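Local coordinates for protein manganese-dependent inorganic pyrophosphatase (PDB 2EB0) that hydrolyses inorganic diphosphate to two phosphates with the help of manganese ions, two of which are bound by each subunit, at residues Glu270-Ala275 with Pro299-Ala304; Ala263-Asn268 with Val278-Asn283; Lys211-Gly216 with Tyr246-Phe251; Leu193-Ile198 with Glu227-Asp232; Tyr102-Gly107 with Thr157-Glu162. All blocks are in the same frame, centred on the assembly; numbering follows the deposited sequence.

Contact 1 of 5, residues Glu270-Ala275 with Pro299-Ala304; sequences EMFEKA and PPLERA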
# COMPACT_ATOMS: atom_id res chain seq x y z
N GLU B 270 12.52 -15.49 23.12
CA GLU B 270 11.65 -14.70 23.99
C GLU B 270 10.60 -13.97 23.17
O GLU B 270 9.41 -14.02 23.48
CB GLU B 270 12.48 -13.68 24.78
CG GLU B 270 13.77 -14.22 25.39
CD GLU B 270 14.82 -14.57 24.35
OE1 GLU B 270 15.23 -13.66 23.59
OE2 GLU B 270 15.24 -15.74 24.28
N MET B 271 11.05 -13.27 22.13
CA MET B 271 10.14 -12.52 21.28
C MET B 271 9.12 -13.41 20.59
O MET B 271 8.00 -12.99 20.32
CB MET B 271 10.93 -11.73 20.23
CG MET B 271 10.09 -10.67 19.53
SD MET B 271 9.34 -9.46 20.68
CE MET B 271 10.56 -8.12 20.58
N PHE B 272 9.52 -14.65 20.31
CA PHE B 272 8.66 -15.63 19.66
C PHE B 272 7.57 -16.08 20.64
O PHE B 272 6.37 -16.06 20.33
CB PHE B 272 9.47 -16.85 19.24
CG PHE B 272 8.65 -17.93 18.59
CD1 PHE B 272 8.44 -17.93 17.21
CD2 PHE B 272 8.07 -18.94 19.36
CE1 PHE B 272 7.67 -18.92 16.61
CE2 PHE B 272 7.29 -19.93 18.77
CZ PHE B 272 7.09 -19.92 17.38
N GLU B 273 8.01 -16.48 21.82
CA GLU B 273 7.10 -16.93 22.86
C GLU B 273 6.10 -15.84 23.20
O GLU B 273 4.96 -16.12 23.53
CB GLU B 273 7.89 -17.33 24.11
CG GLU B 273 8.62 -18.65 23.98
CD GLU B 273 9.52 -18.93 25.17
OE1 GLU B 273 9.86 -20.11 25.41
OE2 GLU B 273 9.89 -17.96 25.87
N LYS B 274 6.54 -14.58 23.11
CA LYS B 274 5.66 -13.46 23.39
C LYS B 274 4.66 -13.35 22.23
O LYS B 274 3.46 -13.19 22.42
CB LYS B 274 6.47 -12.16 23.50
CG LYS B 274 5.61 -10.92 23.69
CD LYS B 274 6.43 -9.64 23.55
CE LYS B 274 5.53 -8.42 23.53
NZ LYS B 274 6.25 -7.17 23.12
N ALA B 275 5.19 -13.45 21.02
CA ALA B 275 4.38 -13.36 19.82
C ALA B 275 3.27 -14.41 19.76
O ALA B 275 2.16 -14.12 19.31
CB ALA B 275 5.28 -13.47 18.58
N PRO B 299 2.20 -11.48 11.25
CA PRO B 299 1.43 -10.51 12.05
C PRO B 299 1.72 -10.46 13.55
O PRO B 299 2.02 -9.40 14.08
CB PRO B 299 -0.02 -10.88 11.73
CG PRO B 299 0.07 -11.41 10.34
CD PRO B 299 1.30 -12.28 10.41
N PRO B 300 1.62 -11.61 14.25
CA PRO B 300 1.88 -11.62 15.69
C PRO B 300 3.35 -11.38 16.03
O PRO B 300 3.67 -10.80 17.06
CB PRO B 300 1.41 -13.01 16.11
CG PRO B 300 1.78 -13.83 14.93
CD PRO B 300 1.31 -12.97 13.77
N LEU B 301 4.22 -11.82 15.14
CA LEU B 301 5.65 -11.67 15.33
C LEU B 301 6.10 -10.22 15.12
O LEU B 301 6.82 -9.66 15.95
CB LEU B 301 6.40 -12.62 14.39
CG LEU B 301 7.81 -13.05 14.79
CD1 LEU B 301 7.77 -13.76 16.16
CD2 LEU B 301 8.35 -14.00 13.71
N GLU B 302 5.68 -9.59 14.02
CA GLU B 302 6.08 -8.20 13.82
C GLU B 302 5.40 -7.29 14.82
O GLU B 302 5.92 -6.24 15.17
CB GLU B 302 5.77 -7.72 12.40
CG GLU B 302 5.99 -6.22 12.25
CD GLU B 302 5.88 -5.74 10.82
OE1 GLU B 302 4.96 -6.19 10.11
OE2 GLU B 302 6.72 -4.90 10.41
N ARG B 303 4.21 -7.68 15.29
CA ARG B 303 3.51 -6.87 16.27
C ARG B 303 4.25 -6.96 17.59
O ARG B 303 4.36 -5.97 18.30
CB ARG B 303 2.07 -7.33 16.45
CG ARG B 303 1.09 -6.66 15.49
CD ARG B 303 -0.33 -6.72 16.03
NE ARG B 303 -0.81 -8.10 16.12
CZ ARG B 303 -1.19 -8.82 15.07
NH1 ARG B 303 -1.14 -8.30 13.85
NH2 ARG B 303 -1.61 -10.07 15.24
N ALA B 304 4.77 -8.14 17.90
CA ALA B 304 5.52 -8.32 19.14
C ALA B 304 6.79 -7.47 19.11
O ALA B 304 7.10 -6.77 20.07
CB ALA B 304 5.89 -9.79 19.32
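The short helical segments 270-275 and 299-304 cross at 120°, and their axes come within 8.6 Å of each other. They belong to helices 269-275 and 293-306, which pack on the mixed sheet of the DHHA2 domain. The nearest CA atoms are those of Ala275 and Leu301, 5.0 Å apart. Ala275 and Ala304 place small side chains at the crossing. The CB of Ala275 points at the other helix and meets Ala304 CB at 3.8 Å. It also presses on Leu301 CD1 at 3.5 Å, a tight carbon pair. Leu301 reaches there because its CG is anti to the backbone N (chi1 -155°), which sends CD1 in between the two helices. The same methyl lies by the Phe272 ring, at an oblique angle to it. Phe272 itself turns away from helix 293-306. Its ring goes down to the sheet, onto Val250. Leu301 also rests on the sheet, on Leu248 and Phe208. Beside the alanine pair, Met271 bends at chi2 and chi3 and lays SD against Ala304 CB at 3.7 Å. Pro300 CB touches the carbonyl oxygen of Ala275. Elsewhere on helix 293-306, Arg303 and Glu302 pack on Thr96 of the second subunit. Lys274 is exposed, and its chain is extended. Its NZ has a weak, long ion pair with the chain terminus at Gly307. The same NZ donates a hydrogen bond of 3.2 Å to Ala304 O, in the carbonyl plane and on a lone pair.

Contact 2 of 5, residues Ala263-Asn268 with Val278-Asn283; sequences ALVVGN and VKVEGN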
# COMPACT_ATOMS: atom_id res chain seq x y z
N ALA B 263 7.25 -25.20 14.38
CA ALA B 263 8.14 -24.06 14.26
C ALA B 263 9.48 -24.29 14.94
O ALA B 263 9.53 -24.66 16.10
CB ALA B 263 7.48 -22.82 14.84
N LEU B 264 10.56 -24.09 14.19
CA LEU B 264 11.91 -24.22 14.73
C LEU B 264 12.28 -22.79 15.10
O LEU B 264 12.17 -21.88 14.27
CB LEU B 264 12.88 -24.75 13.69
CG LEU B 264 12.61 -26.11 13.05
CD1 LEU B 264 13.81 -26.50 12.18
CD2 LEU B 264 12.38 -27.17 14.11
N VAL B 265 12.73 -22.58 16.34
CA VAL B 265 13.06 -21.23 16.78
C VAL B 265 14.54 -21.02 17.10
O VAL B 265 15.11 -21.71 17.94
CB VAL B 265 12.21 -20.86 18.01
CG1 VAL B 265 12.44 -19.40 18.39
CG2 VAL B 265 10.74 -21.09 17.71
N VAL B 266 15.14 -20.06 16.40
CA VAL B 266 16.55 -19.75 16.57
C VAL B 266 16.78 -18.27 16.85
O VAL B 266 16.31 -17.40 16.10
CB VAL B 266 17.34 -20.13 15.30
CG1 VAL B 266 18.83 -20.17 15.62
CG2 VAL B 266 16.86 -21.47 14.77
N GLY B 267 17.52 -17.97 17.92
CA GLY B 267 17.80 -16.59 18.27
C GLY B 267 16.92 -16.05 19.38
O GLY B 267 16.91 -16.57 20.49
N ASN B 268 16.15 -15.01 19.07
CA ASN B 268 15.28 -14.38 20.05
C ASN B 268 14.02 -15.20 20.38
O ASN B 268 12.91 -14.81 20.02
CB ASN B 268 14.87 -12.99 19.54
CG ASN B 268 14.30 -12.12 20.63
OD1 ASN B 268 13.65 -12.61 21.55
ND2 ASN B 268 14.53 -10.82 20.53
N VAL B 278 3.00 -18.65 23.93
CA VAL B 278 3.40 -20.02 24.21
C VAL B 278 4.90 -20.15 24.48
O VAL B 278 5.72 -19.61 23.74
CB VAL B 278 3.00 -20.97 23.03
CG1 VAL B 278 3.71 -20.54 21.76
CG2 VAL B 278 3.34 -22.41 23.38
N LYS B 279 5.24 -20.86 25.55
CA LYS B 279 6.65 -21.06 25.91
C LYS B 279 7.17 -22.25 25.10
O LYS B 279 6.47 -23.26 24.96
CB LYS B 279 6.80 -21.35 27.40
CG LYS B 279 8.21 -21.13 27.92
CD LYS B 279 8.48 -21.86 29.22
CE LYS B 279 8.56 -23.37 29.00
NZ LYS B 279 8.91 -24.11 30.24
N VAL B 280 8.39 -22.13 24.59
CA VAL B 280 8.98 -23.20 23.79
C VAL B 280 9.75 -24.25 24.59
O VAL B 280 10.61 -23.93 25.42
CB VAL B 280 9.94 -22.63 22.72
CG1 VAL B 280 10.41 -23.76 21.81
CG2 VAL B 280 9.25 -21.54 21.91
N GLU B 281 9.43 -25.52 24.34
CA GLU B 281 10.10 -26.63 25.00
C GLU B 281 11.10 -27.20 24.00
O GLU B 281 10.72 -27.81 23.00
CB GLU B 281 9.08 -27.70 25.41
CG GLU B 281 9.67 -28.94 26.05
CD GLU B 281 8.62 -29.88 26.61
OE1 GLU B 281 8.98 -31.00 27.03
OE2 GLU B 281 7.43 -29.50 26.63
N GLY B 282 12.38 -26.98 24.27
CA GLY B 282 13.41 -27.44 23.36
C GLY B 282 13.73 -26.29 22.42
O GLY B 282 13.90 -25.16 22.88
N ASN B 283 13.80 -26.56 21.12
CA ASN B 283 14.09 -25.49 20.17
C ASN B 283 12.95 -25.32 19.16
O ASN B 283 13.07 -24.57 18.19
CB ASN B 283 15.41 -25.76 19.45
CG ASN B 283 15.49 -27.17 18.90
OD1 ASN B 283 16.52 -27.58 18.37
ND2 ASN B 283 14.41 -27.92 19.03
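Val265 and Asn283 carry this contact. The CB of Val265 lies 3.8 Å from the carbonyl oxygen of Asn283. From CB, the branch CG1 stands anti to the backbone N (chi1 -174°). CG2 is anti to the carbonyl carbon, beside the backbone N. CG2 is the branch that reaches across, to Val280 CG2 at 4.5 Å, a loose apolar touch. It also packs on the ring of Phe272, which Val280 touches too. The three side chains therefore meet beneath helix 269-275. The two segments belong to the edge of the mixed sheet of the DHHA2 domain. Residues 263-267 end strand 260-267. Residues 278-283 form the irregular link from helix 269-275 to the outermost strand, 284-287. One backbone bond joins the two segments. Val265 N donates to Asn283 O at 2.7 Å, with an N-H...O angle of 174°. The bond is almost straight, and the donor sits nearly along the C=O axis. Two residues before Val265 and two after Asn283, a backbone hydrogen bond joins Ala263 and Val285, and antiparallel pairing takes over. Val280 is held from behind, where its N donates to Glu273 OE1. Past the strand, Asn268 N-caps helix 269-275, its OD1 accepting from Met271 N.

Contact 3 of 5, residues Lys211-Gly216 with Tyr246-Phe251; sequences KKVGIG and YDLIVF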
# COMPACT_ATOMS: atom_id res chain seq x y z
N LYS B 211 14.78 -4.94 13.42
CA LYS B 211 15.37 -6.26 13.60
C LYS B 211 15.30 -7.16 12.37
O LYS B 211 14.28 -7.23 11.68
CB LYS B 211 14.71 -6.98 14.78
CG LYS B 211 14.80 -6.22 16.10
CD LYS B 211 16.23 -6.03 16.55
CE LYS B 211 16.28 -5.41 17.93
NZ LYS B 211 15.64 -6.29 18.95
N LYS B 212 16.40 -7.85 12.11
CA LYS B 212 16.48 -8.76 10.98
C LYS B 212 15.89 -10.10 11.37
O LYS B 212 16.44 -10.81 12.21
CB LYS B 212 17.95 -8.93 10.55
CG LYS B 212 18.18 -9.85 9.36
CD LYS B 212 19.67 -9.91 9.02
CE LYS B 212 19.96 -10.88 7.89
NZ LYS B 212 19.34 -10.46 6.61
N VAL B 213 14.75 -10.44 10.78
CA VAL B 213 14.11 -11.72 11.07
C VAL B 213 13.93 -12.52 9.79
O VAL B 213 13.67 -11.96 8.72
CB VAL B 213 12.73 -11.54 11.75
CG1 VAL B 213 12.12 -12.91 12.06
CG2 VAL B 213 12.89 -10.75 13.04
N GLY B 214 14.10 -13.83 9.91
CA GLY B 214 13.95 -14.70 8.77
C GLY B 214 12.91 -15.75 9.09
O GLY B 214 12.84 -16.25 10.21
N ILE B 215 12.08 -16.07 8.10
CA ILE B 215 11.04 -17.07 8.29
C ILE B 215 11.04 -17.98 7.08
O ILE B 215 10.62 -17.59 5.99
CB ILE B 215 9.65 -16.43 8.46
CG1 ILE B 215 9.70 -15.36 9.55
CG2 ILE B 215 8.63 -17.50 8.85
CD1 ILE B 215 8.39 -14.59 9.73
N GLY B 216 11.53 -19.20 7.27
CA GLY B 216 11.58 -20.17 6.19
C GLY B 216 10.43 -21.14 6.35
O GLY B 216 9.78 -21.16 7.40
N TYR B 246 21.03 -12.38 11.90
CA TYR B 246 19.59 -12.41 12.13
C TYR B 246 19.30 -12.28 13.62
O TYR B 246 19.97 -12.90 14.44
CB TYR B 246 18.99 -13.73 11.65
CG TYR B 246 18.85 -13.88 10.17
CD1 TYR B 246 19.95 -14.22 9.37
CD2 TYR B 246 17.62 -13.71 9.54
CE1 TYR B 246 19.82 -14.39 8.00
CE2 TYR B 246 17.47 -13.87 8.17
CZ TYR B 246 18.58 -14.21 7.41
OH TYR B 246 18.43 -14.38 6.06
N ASP B 247 18.32 -11.46 13.97
CA ASP B 247 17.97 -11.33 15.38
C ASP B 247 17.16 -12.56 15.74
O ASP B 247 17.18 -13.02 16.89
CB ASP B 247 17.15 -10.06 15.61
CG ASP B 247 16.78 -9.87 17.07
OD1 ASP B 247 15.65 -10.25 17.45
OD2 ASP B 247 17.63 -9.36 17.83
N LEU B 248 16.45 -13.10 14.74
CA LEU B 248 15.62 -14.29 14.92
C LEU B 248 15.29 -15.03 13.63
O LEU B 248 15.12 -14.41 12.56
CB LEU B 248 14.29 -13.92 15.59
CG LEU B 248 13.17 -14.97 15.55
CD1 LEU B 248 13.49 -16.14 16.48
CD2 LEU B 248 11.85 -14.31 15.94
N ILE B 249 15.20 -16.35 13.73
CA ILE B 249 14.86 -17.20 12.60
C ILE B 249 13.84 -18.26 13.03
O ILE B 249 13.99 -18.90 14.08
CB ILE B 249 16.09 -17.92 11.99
CG1 ILE B 249 16.96 -16.91 11.22
CG2 ILE B 249 15.64 -19.04 11.06
CD1 ILE B 249 18.15 -17.53 10.51
N VAL B 250 12.80 -18.40 12.22
CA VAL B 250 11.73 -19.36 12.46
C VAL B 250 11.58 -20.15 11.16
O VAL B 250 11.49 -19.57 10.08
CB VAL B 250 10.39 -18.64 12.75
CG1 VAL B 250 9.25 -19.66 12.85
CG2 VAL B 250 10.51 -17.83 14.03
N PHE B 251 11.58 -21.48 11.27
CA PHE B 251 11.43 -22.33 10.10
C PHE B 251 10.19 -23.18 10.31
O PHE B 251 10.11 -23.94 11.28
CB PHE B 251 12.62 -23.24 9.91
CG PHE B 251 12.67 -23.88 8.55
CD1 PHE B 251 13.13 -23.17 7.46
CD2 PHE B 251 12.21 -25.18 8.36
CE1 PHE B 251 13.14 -23.74 6.19
CE2 PHE B 251 12.21 -25.76 7.10
CZ PHE B 251 12.68 -25.03 6.01
O HOH W 1 17.19 -8.76 20.18
O HOH W 2 20.63 -12.77 5.14
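Five backbone hydrogen bonds join the two segments, one of them weak. They pair strands 211-220 and 248-255 in parallel, inside the mixed sheet of the DHHA2 domain; the short segments 211-216 and 248-251 run 9° apart. Helix 230-243 makes the crossover between them, a beta-alpha-beta unit. Gly214 sits in the middle: its N donates to Leu248 O at 2.9 Å, and its O accepts from Val250 N. Gly216 N donates to Val250 O. Where the pairing starts, Lys212 O takes Asp247 N at 2.7 Å and, weakly, Leu248 N. Charged groups flank this end. Lys211 NZ and Asp247 OD2 form a long salt bridge of 3.8 Å, and a water bridges the same two atoms. Asp247 OD1 is held by Tyr305 OH. Tyr246 OH bonds to Asn205 and to a water shared with Lys212 NZ. The Lys212 chain stays extended to CE, which lies over the centre of the Tyr246 ring, 3.5 Å from its centroid. NZ adds a cation-pi contact over the same face. Ile249 CD1 covers the opposite face near the rim. Val213 and Leu248, like Ile215 and Val250, touch on the face turned to helix 293-306. On the other face the glycines leave room for rings. The Tyr246 edge sits at Gly214, with CD2 3.5 Å from its N, and Phe251 CD1 lies 3.6 Å from Gly216 CA.

Contact 4 of 5, residues Leu193-Ile198 with Glu227-Asp232; sequences LKPEEI and ESKKED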
# COMPACT_ATOMS: atom_id res chain seq x y z
N LEU B 193 15.02 -33.21 -0.52
CA LEU B 193 16.28 -32.52 -0.78
C LEU B 193 17.17 -32.42 0.46
O LEU B 193 16.72 -32.65 1.59
CB LEU B 193 16.00 -31.12 -1.33
CG LEU B 193 14.99 -31.09 -2.49
CD1 LEU B 193 14.73 -29.65 -2.89
CD2 LEU B 193 15.51 -31.90 -3.68
N LYS B 194 18.43 -32.07 0.25
CA LYS B 194 19.37 -31.94 1.35
C LYS B 194 19.03 -30.72 2.23
O LYS B 194 18.52 -29.71 1.74
CB LYS B 194 20.80 -31.81 0.80
CG LYS B 194 21.30 -33.08 0.13
CD LYS B 194 22.51 -32.82 -0.76
CE LYS B 194 22.13 -32.00 -1.99
NZ LYS B 194 23.25 -31.88 -2.96
N PRO B 195 19.30 -30.82 3.54
CA PRO B 195 19.02 -29.74 4.50
C PRO B 195 19.23 -28.32 3.98
O PRO B 195 18.34 -27.48 4.10
CB PRO B 195 19.94 -30.09 5.66
CG PRO B 195 19.79 -31.59 5.70
CD PRO B 195 19.89 -31.98 4.22
N GLU B 196 20.39 -28.05 3.40
CA GLU B 196 20.68 -26.73 2.87
C GLU B 196 19.65 -26.28 1.82
O GLU B 196 19.20 -25.13 1.83
CB GLU B 196 22.08 -26.70 2.26
CG GLU B 196 22.51 -25.32 1.78
CD GLU B 196 22.62 -24.33 2.92
OE1 GLU B 196 23.48 -24.53 3.82
OE2 GLU B 196 21.86 -23.34 2.93
N GLU B 197 19.28 -27.18 0.91
CA GLU B 197 18.31 -26.87 -0.14
C GLU B 197 16.92 -26.58 0.42
O GLU B 197 16.21 -25.68 -0.05
CB GLU B 197 18.23 -28.03 -1.14
CG GLU B 197 19.54 -28.32 -1.85
CD GLU B 197 19.49 -29.61 -2.66
OE1 GLU B 197 19.38 -30.70 -2.06
OE2 GLU B 197 19.54 -29.52 -3.90
N ILE B 198 16.53 -27.35 1.43
CA ILE B 198 15.24 -27.18 2.08
C ILE B 198 15.15 -25.82 2.75
O ILE B 198 14.10 -25.18 2.76
CB ILE B 198 15.02 -28.28 3.13
CG1 ILE B 198 14.91 -29.64 2.43
CG2 ILE B 198 13.78 -27.98 3.95
CD1 ILE B 198 14.85 -30.79 3.37
N GLU B 227 11.54 -34.54 9.27
CA GLU B 227 11.85 -34.65 10.69
C GLU B 227 13.19 -35.34 10.90
O GLU B 227 13.90 -35.03 11.85
CB GLU B 227 10.73 -35.40 11.41
CG GLU B 227 9.39 -34.67 11.34
CD GLU B 227 8.30 -35.33 12.17
OE1 GLU B 227 8.11 -36.55 12.03
OE2 GLU B 227 7.64 -34.62 12.95
N SER B 228 13.54 -36.25 9.99
CA SER B 228 14.80 -36.97 10.07
C SER B 228 15.97 -36.06 9.69
O SER B 228 17.13 -36.46 9.79
CB SER B 228 14.77 -38.20 9.15
OG SER B 228 14.67 -37.83 7.79
N LYS B 229 15.66 -34.85 9.24
CA LYS B 229 16.67 -33.88 8.84
C LYS B 229 16.57 -32.65 9.74
O LYS B 229 17.38 -31.74 9.65
CB LYS B 229 16.46 -33.47 7.38
CG LYS B 229 16.61 -34.61 6.39
CD LYS B 229 16.24 -34.17 4.98
CE LYS B 229 16.30 -35.33 3.99
NZ LYS B 229 15.77 -34.95 2.65
N LYS B 230 15.56 -32.65 10.61
CA LYS B 230 15.31 -31.55 11.54
C LYS B 230 16.58 -31.07 12.26
O LYS B 230 16.86 -29.87 12.33
CB LYS B 230 14.26 -31.97 12.57
CG LYS B 230 13.60 -30.82 13.32
CD LYS B 230 12.78 -31.31 14.51
CE LYS B 230 11.75 -32.37 14.11
NZ LYS B 230 10.75 -31.88 13.13
N GLU B 231 17.33 -32.03 12.81
CA GLU B 231 18.56 -31.75 13.53
C GLU B 231 19.56 -31.00 12.66
O GLU B 231 20.00 -29.90 13.01
CB GLU B 231 19.17 -33.07 14.00
CG GLU B 231 20.49 -32.95 14.73
CD GLU B 231 21.05 -34.30 15.14
OE1 GLU B 231 22.16 -34.35 15.72
OE2 GLU B 231 20.38 -35.33 14.88
N ASP B 232 19.90 -31.58 11.52
CA ASP B 232 20.84 -30.95 10.61
C ASP B 232 20.34 -29.58 10.17
O ASP B 232 21.13 -28.64 10.06
CB ASP B 232 21.09 -31.83 9.38
CG ASP B 232 21.75 -33.15 9.74
OD1 ASP B 232 22.76 -33.13 10.47
OD2 ASP B 232 21.26 -34.20 9.27
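Two helix starts meet here, those of helices 195-201 and 230-243, on the surface of the DHHA2 domain. Lys229 bridges them. Its CG is anti to the carbonyl carbon (chi1 -62°) and the chain is extended beyond CG, so NZ reaches the turn before helix 195-201. NZ donates to Leu193 O at 2.7 Å. The ammonium comes in above the carbonyl plane, 44° out of it, and not on a lone pair. Gly191 O takes a second bond from NZ, so the charge is gripped by two backbone carbonyls. Glu225 adds only a weak, long ion pair. Along the way, Lys229 CD passes Ile198 CD1 at 4.0 Å, the two chains crossing at about a right angle. Helix 230-243 is the crossover between parallel strands 211-220 and 248-255, and helix 195-201 packs beside its first turns. Pro195 has its CB directed toward the other segment. Its CG meets Asp232 CB at 3.9 Å and Lys229 CB at 4.2 Å. Pro195 and Asp232 lie side by side and point the same way. Pro195 and Ile198 also rest on Ile233. The N-cap residue is Lys194, whose N donates to Glu197 OE1 at 2.8 Å, on the anti lone pair.

Contact 5 of 5, residues Tyr102-Gly107 with Thr157-Glu162; sequences YAKPVG and TDLDKE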
# COMPACT_ATOMS: atom_id res chain seq x y z
N TYR B 102 -1.46 -1.90 -5.83
CA TYR B 102 -2.69 -2.66 -5.72
C TYR B 102 -2.48 -4.00 -5.03
O TYR B 102 -1.84 -4.91 -5.58
CB TYR B 102 -3.30 -2.88 -7.11
CG TYR B 102 -4.66 -3.54 -7.09
CD1 TYR B 102 -5.64 -3.14 -6.18
CD2 TYR B 102 -4.97 -4.57 -7.98
CE1 TYR B 102 -6.89 -3.75 -6.15
CE2 TYR B 102 -6.23 -5.19 -7.96
CZ TYR B 102 -7.18 -4.77 -7.04
OH TYR B 102 -8.41 -5.38 -7.01
N ALA B 103 -2.99 -4.10 -3.80
CA ALA B 103 -2.88 -5.33 -3.03
C ALA B 103 -4.21 -5.70 -2.34
O ALA B 103 -4.88 -4.86 -1.76
CB ALA B 103 -1.76 -5.20 -1.98
N LYS B 104 -4.59 -6.97 -2.45
CA LYS B 104 -5.82 -7.45 -1.83
C LYS B 104 -5.42 -8.60 -0.92
O LYS B 104 -4.59 -9.42 -1.29
CB LYS B 104 -6.82 -7.96 -2.87
CG LYS B 104 -7.36 -6.89 -3.80
CD LYS B 104 -8.29 -7.45 -4.88
CE LYS B 104 -9.77 -7.46 -4.47
NZ LYS B 104 -10.13 -8.53 -3.50
N PRO B 105 -6.00 -8.67 0.28
CA PRO B 105 -5.62 -9.78 1.15
C PRO B 105 -6.27 -11.11 0.75
O PRO B 105 -7.10 -11.65 1.49
CB PRO B 105 -6.03 -9.30 2.54
CG PRO B 105 -7.26 -8.45 2.26
CD PRO B 105 -6.88 -7.70 0.98
N VAL B 106 -5.91 -11.64 -0.42
CA VAL B 106 -6.44 -12.91 -0.89
C VAL B 106 -5.37 -14.01 -0.86
O VAL B 106 -4.27 -13.80 -0.35
CB VAL B 106 -7.00 -12.82 -2.33
CG1 VAL B 106 -8.31 -12.06 -2.33
CG2 VAL B 106 -5.99 -12.12 -3.24
N GLY B 107 -5.70 -15.17 -1.41
CA GLY B 107 -4.77 -16.28 -1.40
C GLY B 107 -3.52 -16.14 -2.25
O GLY B 107 -2.50 -16.75 -1.95
N THR B 157 -9.79 -17.45 0.14
CA THR B 157 -11.03 -16.71 0.19
C THR B 157 -11.92 -17.24 -0.93
O THR B 157 -11.46 -18.00 -1.80
CB THR B 157 -10.81 -15.19 -0.01
OG1 THR B 157 -10.24 -14.96 -1.31
CG2 THR B 157 -9.88 -14.63 1.06
N ASP B 158 -13.19 -16.84 -0.91
CA ASP B 158 -14.15 -17.28 -1.92
C ASP B 158 -13.66 -16.86 -3.29
O ASP B 158 -13.82 -17.58 -4.26
CB ASP B 158 -15.53 -16.66 -1.65
CG ASP B 158 -16.22 -17.27 -0.43
OD1 ASP B 158 -17.30 -16.78 -0.06
OD2 ASP B 158 -15.68 -18.24 0.15
N LEU B 159 -13.04 -15.68 -3.35
CA LEU B 159 -12.53 -15.16 -4.61
C LEU B 159 -11.52 -16.16 -5.20
O LEU B 159 -11.57 -16.47 -6.38
CB LEU B 159 -11.85 -13.80 -4.39
CG LEU B 159 -11.74 -12.86 -5.60
CD1 LEU B 159 -10.80 -11.69 -5.28
CD2 LEU B 159 -11.22 -13.61 -6.80
N ASP B 160 -10.61 -16.65 -4.36
CA ASP B 160 -9.61 -17.60 -4.81
C ASP B 160 -10.28 -18.81 -5.50
O ASP B 160 -9.88 -19.22 -6.58
CB ASP B 160 -8.76 -18.08 -3.63
CG ASP B 160 -7.91 -16.95 -3.02
OD1 ASP B 160 -6.94 -16.49 -3.66
OD2 ASP B 160 -8.22 -16.51 -1.89
N LYS B 161 -11.31 -19.35 -4.86
CA LYS B 161 -12.00 -20.51 -5.42
C LYS B 161 -12.75 -20.15 -6.70
O LYS B 161 -12.69 -20.87 -7.69
CB LYS B 161 -12.99 -21.07 -4.39
CG LYS B 161 -12.36 -21.49 -3.08
CD LYS B 161 -13.30 -22.38 -2.30
CE LYS B 161 -12.79 -22.68 -0.91
NZ LYS B 161 -12.86 -21.48 -0.02
N GLU B 162 -13.45 -19.02 -6.67
CA GLU B 162 -14.22 -18.55 -7.82
C GLU B 162 -13.31 -18.37 -9.03
O GLU B 162 -13.64 -18.76 -10.15
CB GLU B 162 -14.91 -17.23 -7.46
CG GLU B 162 -15.66 -16.58 -8.60
CD GLU B 162 -16.21 -15.22 -8.22
OE1 GLU B 162 -16.83 -14.57 -9.09
OE2 GLU B 162 -16.03 -14.81 -7.05
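Hydrogen bonds to one carboxylate dominate this contact. Asp160, in the first turn of helix 158-171, faces the backbone of Gly107. Gly107 N donates to Asp160 OD2 at 2.9 Å, on the syn lone pair. It makes a weak second bond to OD1. Asp160 OD2 also accepts Thr157 N at 2.7 Å, on its anti lone pair, and Thr157 OG1 at 2.6 Å, from above the carboxylate plane. One buried oxygen thus takes three donors, which would probably keep the acid ionised. Asp160 OD1 is held by Thr111 OG1. These bonds fix the rotation of the group. Thr157 is the N-cap residue, and its OG1 lies between the backbone N and the carbonyl carbon (chi1 61°), where it reaches forward to Asp160. Gly107 has no side chain, and the carboxylate sits close over its CA, with OD1 3.1 Å away.

Packing contacts lie beside this cluster. Val106 CG1 makes an apolar contact with Leu159 CD1 at 3.9 Å and also touches Thr157 OG1 at 3.6 Å. Lys104 bends at chi3 and chi4. Its NZ comes to Leu159 CD1 at 3.7 Å and has a weak, long ion pair with Glu115.

One backbone turn shapes the first segment. Pro105 centres an inverse gamma turn, with Val106 N bonded to Lys104 O. Before it, Tyr102 and Ala103 pair antiparallel with a strand of the second subunit, continuing the sheet across the interface. Val106 O accepts from His88 ND1. His88 binds manganese, so the arrangement is a second shell behind the metal site of the DHH domain.

Contact 5 comes first along the chain and stands apart, 26 to 33 Å between centres from the other four. It lies near the manganese ions, in the half of the chain built on the parallel sheet. Contacts 1 to 4 fall in the DHHA2 domain. Contacts 3 and 4 alternate along the chain, as do contacts 1 and 2. Contacts 2 and 3 share the mixed sheet, where strands 248-255 and 260-267 are neighbours. Contact 1 covers one face of that sheet, its centre about 11 Å from that of contact 3. Contact 4 lies by the other face. The domain is therefore a sheet between two helical layers. Contacts 1 and 5 also touch the second subunit.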